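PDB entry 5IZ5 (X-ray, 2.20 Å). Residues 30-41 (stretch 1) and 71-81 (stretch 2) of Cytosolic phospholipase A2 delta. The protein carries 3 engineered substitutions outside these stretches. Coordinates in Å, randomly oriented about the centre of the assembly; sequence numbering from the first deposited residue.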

ATOM      1  N   VAL B  30      20.984 -25.327  17.384  1.00 70.06           N
ATOM      2  CA  VAL B  30      19.714 -26.049  17.371  1.00 70.22           C
ATOM      3  C   VAL B  30      20.027 -27.514  17.110  1.00 71.94           C
ATOM      4  O   VAL B  30      20.484 -27.866  16.019  1.00 71.27           O
ATOM      5  N   ARG B  31      19.791 -28.362  18.109  1.00 75.54           N
ATOM      6  CA  ARG B  31      20.052 -29.799  17.971  1.00 78.26           C
ATOM      7  C   ARG B  31      18.750 -30.565  17.757  1.00 75.84           C
ATOM      8  O   ARG B  31      17.960 -30.735  18.686  1.00 75.22           O
ATOM      9  N   VAL B  32      18.547 -31.027  16.524  1.00 75.69           N
ATOM     10  CA  VAL B  32      17.368 -31.813  16.158  1.00 77.19           C
ATOM     11  C   VAL B  32      17.622 -33.255  16.588  1.00 77.27           C
ATOM     12  O   VAL B  32      18.465 -33.938  16.013  1.00 77.76           O
ATOM     13  N   LEU B  33      16.897 -33.712  17.604  1.00 78.85           N
ATOM     14  CA  LEU B  33      17.142 -35.031  18.185  1.00 80.32           C
ATOM     15  C   LEU B  33      16.377 -36.135  17.457  1.00 81.38           C
ATOM     16  O   LEU B  33      16.973 -36.955  16.753  1.00 79.66           O
ATOM     17  N   GLU B  34      15.059 -36.144  17.625  1.00 83.60           N
ATOM     18  CA  GLU B  34      14.222 -37.219  17.107  1.00 85.68           C
ATOM     19  C   GLU B  34      12.768 -36.790  17.033  1.00 85.84           C
ATOM     20  O   GLU B  34      12.382 -35.772  17.612  1.00 85.79           O
ATOM     21  N   ALA B  35      11.971 -37.583  16.322  1.00 88.12           N
ATOM     22  CA  ALA B  35      10.530 -37.385  16.259  1.00 90.48           C
ATOM     23  C   ALA B  35       9.813 -38.714  16.481  1.00 93.76           C
ATOM     24  O   ALA B  35      10.408 -39.782  16.317  1.00 93.71           O
ATOM     25  N   ARG B  36       8.538 -38.639  16.858  1.00 97.62           N
ATOM     26  CA  ARG B  36       7.739 -39.830  17.149  1.00100.00           C
ATOM     27  C   ARG B  36       6.333 -39.734  16.567  1.00100.46           C
ATOM     28  O   ARG B  36       5.761 -38.645  16.473  1.00101.37           O
ATOM     29  N   ASN B  37       5.790 -40.890  16.191  1.00100.49           N
ATOM     30  CA  ASN B  37       4.401 -41.028  15.749  1.00102.10           C
ATOM     31  C   ASN B  37       4.090 -40.304  14.441  1.00103.38           C
ATOM     32  O   ASN B  37       2.995 -39.780  14.270  1.00103.38           O
ATOM     33  N   LEU B  38       5.044 -40.274  13.516  1.00107.83           N
ATOM     34  CA  LEU B  38       4.804 -39.644  12.218  1.00113.91           C
ATOM     35  C   LEU B  38       3.914 -40.533  11.343  1.00117.95           C
ATOM     36  O   LEU B  38       3.898 -41.747  11.491  1.00115.37           O
ATOM     37  N   ARG B  39       3.184 -39.902  10.430  1.00124.66           N
ATOM     38  CA  ARG B  39       2.242 -40.580   9.534  1.00127.25           C
ATOM     39  C   ARG B  39       2.943 -41.371   8.424  1.00127.61           C
ATOM     40  O   ARG B  39       3.911 -40.889   7.846  1.00127.90           O
ATOM     41  N   TRP B  40       2.432 -42.565   8.114  1.00126.64           N
ATOM     42  CA  TRP B  40       3.019 -43.432   7.080  1.00125.82           C
ATOM     43  C   TRP B  40       2.766 -42.885   5.671  1.00124.31           C
ATOM     44  O   TRP B  40       1.821 -42.126   5.453  1.00125.69           O
ATOM     45  N   ALA B  41       3.629 -43.259   4.728  1.00121.58           N
ATOM     46  CA  ALA B  41       3.440 -42.916   3.319  1.00117.33           C
ATOM     47  C   ALA B  41       2.320 -43.760   2.738  1.00114.51           C
ATOM     48  O   ALA B  41       1.437 -43.240   2.073  1.00113.24           O
ATOM     49  N   THR B  71      10.909 -45.304   8.832  1.00104.50           N
ATOM     50  CA  THR B  71      10.997 -45.357  10.306  1.00104.55           C
ATOM     51  C   THR B  71       9.735 -44.948  11.079  1.00104.84           C
ATOM     52  O   THR B  71       9.312 -45.698  11.958  1.00105.51           O
ATOM     53  N   SER B  72       9.161 -43.778  10.799  1.00104.90           N
ATOM     54  CA  SER B  72       8.006 -43.274  11.565  1.00105.00           C
ATOM     55  C   SER B  72       8.401 -42.791  12.986  1.00104.80           C
ATOM     56  O   SER B  72       7.650 -42.055  13.653  1.00105.37           O
ATOM     57  N   HIS B  73       9.597 -43.177  13.425  1.00101.85           N
ATOM     58  CA  HIS B  73      10.169 -42.689  14.675  1.00102.00           C
ATOM     59  C   HIS B  73      11.651 -42.338  14.464  1.00 99.19           C
ATOM     60  O   HIS B  73      12.535 -42.965  15.043  1.00 97.50           O
ATOM     61  N   PRO B  74      11.930 -41.322  13.637  1.00 96.97           N
ATOM     62  CA  PRO B  74      13.317 -41.048  13.262  1.00 94.81           C
ATOM     63  C   PRO B  74      14.159 -40.463  14.392  1.00 92.61           C
ATOM     64  O   PRO B  74      13.650 -39.696  15.207  1.00 94.38           O
ATOM     65  N   VAL B  75      15.437 -40.840  14.427  1.00 88.74           N
ATOM     66  CA  VAL B  75      16.419 -40.255  15.339  1.00 86.73           C
ATOM     67  C   VAL B  75      17.573 -39.713  14.500  1.00 86.60           C
ATOM     68  O   VAL B  75      18.373 -40.486  13.974  1.00 85.61           O
ATOM     69  N   TRP B  76      17.645 -38.389  14.366  1.00 85.40           N
ATOM     70  CA  TRP B  76      18.679 -37.745  13.552  1.00 81.84           C
ATOM     71  C   TRP B  76      19.905 -37.359  14.374  1.00 80.91           C
ATOM     72  O   TRP B  76      21.042 -37.613  13.968  1.00 76.46           O
ATOM     73  N   ASN B  77      19.662 -36.716  15.514  1.00 83.20           N
ATOM     74  CA  ASN B  77      20.723 -36.154  16.352  1.00 83.81           C
ATOM     75  C   ASN B  77      21.727 -35.308  15.554  1.00 83.29           C
ATOM     76  O   ASN B  77      22.928 -35.580  15.555  1.00 84.33           O
ATOM     77  N   GLU B  78      21.220 -34.293  14.858  1.00 80.49           N
ATOM     78  CA  GLU B  78      22.062 -33.354  14.119  1.00 78.78           C
ATOM     79  C   GLU B  78      21.896 -31.950  14.686  1.00 77.56           C
ATOM     80  O   GLU B  78      20.787 -31.547  15.055  1.00 75.91           O
ATOM     81  N   ALA B  79      23.002 -31.210  14.737  1.00 74.53           N
ATOM     82  CA  ALA B  79      23.017 -29.854  15.276  1.00 73.00           C
ATOM     83  C   ALA B  79      23.353 -28.845  14.190  1.00 71.84           C
ATOM     84  O   ALA B  79      24.150 -29.127  13.296  1.00 71.34           O
ATOM     85  N   PHE B  80      22.733 -27.671  14.278  1.00 72.44           N
ATOM     86  CA  PHE B  80      22.950 -26.587  13.323  1.00 71.73           C
ATOM     87  C   PHE B  80      23.112 -25.262  14.078  1.00 72.22           C
ATOM     88  O   PHE B  80      22.595 -25.102  15.188  1.00 69.71           O
ATOM     89  N   ARG B  81      23.828 -24.317  13.470  1.00 72.17           N
ATOM     90  CA  ARG B  81      24.196 -23.059  14.130  1.00 76.37           C
ATOM     91  C   ARG B  81      23.772 -21.816  13.357  1.00 74.66           C
ATOM     92  O   ARG B  81      24.034 -21.710  12.159  1.00 74.01           O
TER

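The two stretches form an antiparallel strand pair, interrupted by a beta bulge, in which main-chain hydrogen bonds set the register while side chains sort into a largely apolar face, a mixed face and a loop closure beyond the strand ends. Strands 30-36 and 75-81 run at 169° to each other, and the contact buries 870 Å² summed over both sides. Val 30 and Phe 80 exchange two main-chain bonds, Val 30 N to Phe 80 O at 2.7 Å and Phe 80 N to Val 30 O at 2.9 Å; Val 32 and Glu 78 form the next such pair. The register then shifts by one residue, and Leu 33 O accepts from both Trp 76 N (2.9 Å) and Asn 77 N (3.0 Å).

Val 30, Val 32, Glu 78 and Phe 80 share one face of the sheet. Both valines adopt the t rotamer, and Val 32 reaches two aromatic rings: its CG1 lies 3.9 Å from Trp 76 CE3, and its CG2 lies 4.4 Å from Phe 80 CE2, near the plane of the phenyl ring. Phe 80 is m, with chi2 at -93°. Trp 76, also m, is buried, and Ala 35 CB meets the edge of its indole at 3.9 Å from CZ3. Ala 35 CB is also 3.9 Å from Pro 74 CG, so this small residue touches both the proline and the indole. Leu 38, whose CA-to-CB bond points toward the other stretch, extends this apolar cluster from the loop; in its m, t conformation it places CD1 3.8 Å from Pro 74 CD.

Arg 31, Ala 79, Glu 34 and Val 75 occupy the opposite face. The extended first part of Arg 31 (chi1 and chi2 both t) is followed by m at chi3, which brings the guanidinium back to the neighbouring strand. There Ala 79 CB covers one face of the group, 3.7 Å from Arg 31 CZ, while Arg 31 NH1 makes a weak hydrogen bond at its edge to Asn 77 OD1 (3.3 Å). Leu 33 starts away from stretch 2, yet its CD2 ends 3.9 Å from Asn 77 OD1. Glu 34 takes chi1 p and packs CB 3.8 Å from Val 75 CG2; its carboxylate forms a salt bridge within the stretch, Arg 36 NH1 to Glu 34 OE2 at 2.9 Å. Glu 34 OE2 also approaches the edge of the His 73 ring, 3.4 Å from His 73 CE1.

His 73 turns its t side chain back to the strand, where ND1 donates to Ala 35 O at 3.0 Å, and Arg 36 CG packs 3.4 Å from ND1. Beyond it, Ser 72 ties down the loop after strand 30-36 with two bonds to one residue: Leu 38 N donates to Ser 72 O (3.2 Å), and Ser 72 OG, in the t rotamer, donates to Leu 38 O (3.1 Å).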

ATOM      1  CB  VAL B  30      18.772 -25.518  16.269  1.00 68.73           C
ATOM      2  CG1 VAL B  30      17.427 -26.243  16.303  1.00 68.37           C
ATOM      3  CG2 VAL B  30      18.568 -24.017  16.425  1.00 68.56           C
ATOM      4  CB  ARG B  31      20.796 -30.343  19.194  1.00 81.39           C
ATOM      5  CG  ARG B  31      21.276 -31.782  19.036  1.00 84.06           C
ATOM      6  CD  ARG B  31      22.176 -32.224  20.186  1.00 84.86           C
ATOM      7  NE  ARG B  31      23.518 -31.641  20.104  1.00 84.20           N
ATOM      8  CZ  ARG B  31      24.475 -32.036  19.263  1.00 83.49           C
ATOM      9  NH1 ARG B  31      24.261 -33.023  18.396  1.00 84.38           N
ATOM     10  NH2 ARG B  31      25.659 -31.431  19.279  1.00 82.58           N
ATOM     11  CB  VAL B  32      17.104 -31.749  14.634  1.00 77.30           C
ATOM     12  CG1 VAL B  32      15.886 -32.581  14.244  1.00 77.27           C
ATOM     13  CG2 VAL B  32      16.918 -30.306  14.189  1.00 77.11           C
ATOM     14  CB  LEU B  33      16.781 -35.032  19.675  1.00 80.18           C
ATOM     15  CG  LEU B  33      17.606 -34.096  20.561  1.00 79.56           C
ATOM     16  CD1 LEU B  33      16.973 -33.985  21.939  1.00 79.64           C
ATOM     17  CD2 LEU B  33      19.043 -34.585  20.660  1.00 79.08           C
ATOM     18  CB  GLU B  34      14.335 -38.455  18.004  1.00 86.70           C
ATOM     19  CG  GLU B  34      13.790 -38.256  19.413  1.00 87.82           C
ATOM     20  CD  GLU B  34      13.856 -39.519  20.248  1.00 88.90           C
ATOM     21  OE1 GLU B  34      14.970 -40.041  20.450  1.00 88.78           O
ATOM     22  OE2 GLU B  34      12.795 -39.985  20.712  1.00 88.84           O
ATOM     23  CB  ALA B  35      10.133 -36.781  14.920  1.00 89.71           C
ATOM     24  CB  ARG B  36       7.626 -40.031  18.661  1.00102.14           C
ATOM     25  CG  ARG B  36       8.927 -40.378  19.365  1.00103.86           C
ATOM     26  CD  ARG B  36       8.740 -40.392  20.873  1.00105.12           C
ATOM     27  NE  ARG B  36       8.421 -39.059  21.390  1.00106.82           N
ATOM     28  CZ  ARG B  36       9.314 -38.146  21.772  1.00107.42           C
ATOM     29  NH1 ARG B  36      10.620 -38.397  21.713  1.00106.12           N
ATOM     30  NH2 ARG B  36       8.897 -36.966  22.222  1.00108.36           N
ATOM     31  CB  ASN B  37       3.430 -40.565  16.847  1.00102.86           C
ATOM     32  CG  ASN B  37       3.788 -41.120  18.214  1.00105.14           C
ATOM     33  OD1 ASN B  37       4.063 -42.308  18.357  1.00107.17           O
ATOM     34  ND2 ASN B  37       3.785 -40.260  19.226  1.00106.87           N
ATOM     35  CB  LEU B  38       6.119 -39.364  11.493  1.00114.99           C
ATOM     36  CG  LEU B  38       7.131 -38.446  12.182  1.00114.40           C
ATOM     37  CD1 LEU B  38       8.352 -38.282  11.291  1.00114.03           C
ATOM     38  CD2 LEU B  38       6.533 -37.085  12.519  1.00115.42           C
ATOM     39  CB  ARG B  39       1.335 -39.527   8.899  1.00128.99           C
ATOM     40  CG  ARG B  39       0.600 -38.651   9.920  1.00131.28           C
ATOM     41  CD  ARG B  39      -0.534 -39.390  10.613  1.00132.59           C
ATOM     42  NE  ARG B  39      -1.568 -39.758   9.656  1.00134.48           N
ATOM     43  CZ  ARG B  39      -2.570 -40.604   9.891  1.00136.04           C
ATOM     44  NH1 ARG B  39      -2.701 -41.209  11.069  1.00136.21           N
ATOM     45  NH2 ARG B  39      -3.451 -40.853   8.931  1.00136.04           N
ATOM     46  CB  TRP B  40       2.445 -44.855   7.181  1.00125.71           C
ATOM     47  CG  TRP B  40       2.856 -45.632   8.412  1.00127.70           C
ATOM     48  CD1 TRP B  40       3.222 -45.121   9.626  1.00128.13           C
ATOM     49  CD2 TRP B  40       2.898 -47.059   8.553  1.00128.95           C
ATOM     50  NE1 TRP B  40       3.510 -46.137  10.505  1.00129.11           N
ATOM     51  CE2 TRP B  40       3.317 -47.337   9.875  1.00129.16           C
ATOM     52  CE3 TRP B  40       2.633 -48.131   7.690  1.00128.20           C
ATOM     53  CZ2 TRP B  40       3.475 -48.641  10.353  1.00127.21           C
ATOM     54  CZ3 TRP B  40       2.791 -49.428   8.168  1.00127.91           C
ATOM     55  CH2 TRP B  40       3.209 -49.670   9.488  1.00126.52           C
ATOM     56  CB  ALA B  41       4.721 -43.143   2.534  1.00117.03           C
ATOM     57  CB  THR B  71      12.251 -44.637  10.873  1.00103.94           C
ATOM     58  OG1 THR B  71      12.110 -44.528  12.295  1.00102.16           O
ATOM     59  CG2 THR B  71      12.440 -43.241  10.278  1.00105.29           C
ATOM     60  CB  SER B  72       6.898 -44.332  11.594  1.00104.25           C
ATOM     61  OG  SER B  72       5.835 -43.953  12.436  1.00105.61           O
ATOM     62  CB  HIS B  73      10.019 -43.733  15.784  1.00103.87           C
ATOM     63  CG  HIS B  73      10.976 -43.546  16.917  1.00107.11           C
ATOM     64  ND1 HIS B  73      11.126 -42.348  17.583  1.00107.99           N
ATOM     65  CD2 HIS B  73      11.861 -44.402  17.479  1.00107.71           C
ATOM     66  CE1 HIS B  73      12.053 -42.478  18.515  1.00107.47           C
ATOM     67  NE2 HIS B  73      12.515 -43.715  18.472  1.00108.02           N
ATOM     68  CB  PRO B  74      13.167 -40.027  12.138  1.00 95.62           C
ATOM     69  CG  PRO B  74      11.905 -39.310  12.472  1.00 96.21           C
ATOM     70  CD  PRO B  74      10.995 -40.373  13.007  1.00 96.81           C
ATOM     71  CB  VAL B  75      16.961 -41.297  16.340  1.00 86.35           C
ATOM     72  CG1 VAL B  75      18.011 -40.678  17.259  1.00 85.12           C
ATOM     73  CG2 VAL B  75      15.822 -41.892  17.158  1.00 86.63           C
ATOM     74  CB  TRP B  76      18.130 -36.480  12.891  1.00 79.24           C
ATOM     75  CG  TRP B  76      17.047 -36.696  11.883  1.00 78.02           C
ATOM     76  CD1 TRP B  76      17.201 -37.053  10.573  1.00 77.12           C
ATOM     77  CD2 TRP B  76      15.641 -36.524  12.089  1.00 76.35           C
ATOM     78  NE1 TRP B  76      15.974 -37.131   9.953  1.00 76.96           N
ATOM     79  CE2 TRP B  76      15.000 -36.810  10.862  1.00 77.02           C
ATOM     80  CE3 TRP B  76      14.859 -36.165  13.194  1.00 76.10           C
ATOM     81  CZ2 TRP B  76      13.613 -36.748  10.710  1.00 77.85           C
ATOM     82  CZ3 TRP B  76      13.478 -36.104  13.042  1.00 75.70           C
ATOM     83  CH2 TRP B  76      12.870 -36.389  11.808  1.00 76.69           C
ATOM     84  CB  ASN B  77      21.445 -37.264  17.124  1.00 85.58           C
ATOM     85  CG  ASN B  77      22.422 -36.719  18.154  1.00 89.03           C
ATOM     86  OD1 ASN B  77      22.239 -35.620  18.684  1.00 89.94           O
ATOM     87  ND2 ASN B  77      23.472 -37.484  18.439  1.00 91.45           N
ATOM     88  CB  GLU B  78      21.709 -33.361  12.631  1.00 78.40           C
ATOM     89  CG  GLU B  78      22.094 -34.638  11.907  1.00 78.73           C
ATOM     90  CD  GLU B  78      21.673 -34.623  10.451  1.00 79.57           C
ATOM     91  OE1 GLU B  78      22.082 -33.695   9.723  1.00 77.51           O
ATOM     92  OE2 GLU B  78      20.940 -35.543  10.031  1.00 80.33           O
ATOM     93  CB  ALA B  79      24.019 -29.753  16.410  1.00 71.75           C
ATOM     94  CB  PHE B  80      21.775 -26.514  12.341  1.00 71.42           C
ATOM     95  CG  PHE B  80      21.483 -27.814  11.632  1.00 69.83           C
ATOM     96  CD1 PHE B  80      22.054 -28.093  10.398  1.00 69.04           C
ATOM     97  CD2 PHE B  80      20.627 -28.755  12.195  1.00 70.38           C
ATOM     98  CE1 PHE B  80      21.783 -29.284   9.739  1.00 69.38           C
ATOM     99  CE2 PHE B  80      20.354 -29.950  11.542  1.00 70.91           C
ATOM    100  CZ  PHE B  80      20.932 -30.213  10.311  1.00 70.24           C
ATOM    101  CB  ARG B  81      25.704 -23.018  14.353  1.00 79.81           C
ATOM    102  CG  ARG B  81      26.140 -23.815  15.562  1.00 83.54           C
ATOM    103  CD  ARG B  81      27.627 -24.157  15.484  1.00 87.72           C
ATOM    104  NE  ARG B  81      27.871 -25.591  15.329  1.00 91.17           N
ATOM    105  CZ  ARG B  81      27.999 -26.241  14.169  1.00 93.21           C
ATOM    106  NH1 ARG B  81      27.906 -25.609  13.000  1.00 94.47           N
ATOM    107  NH2 ARG B  81      28.223 -27.550  14.181  1.00 93.95           N
TER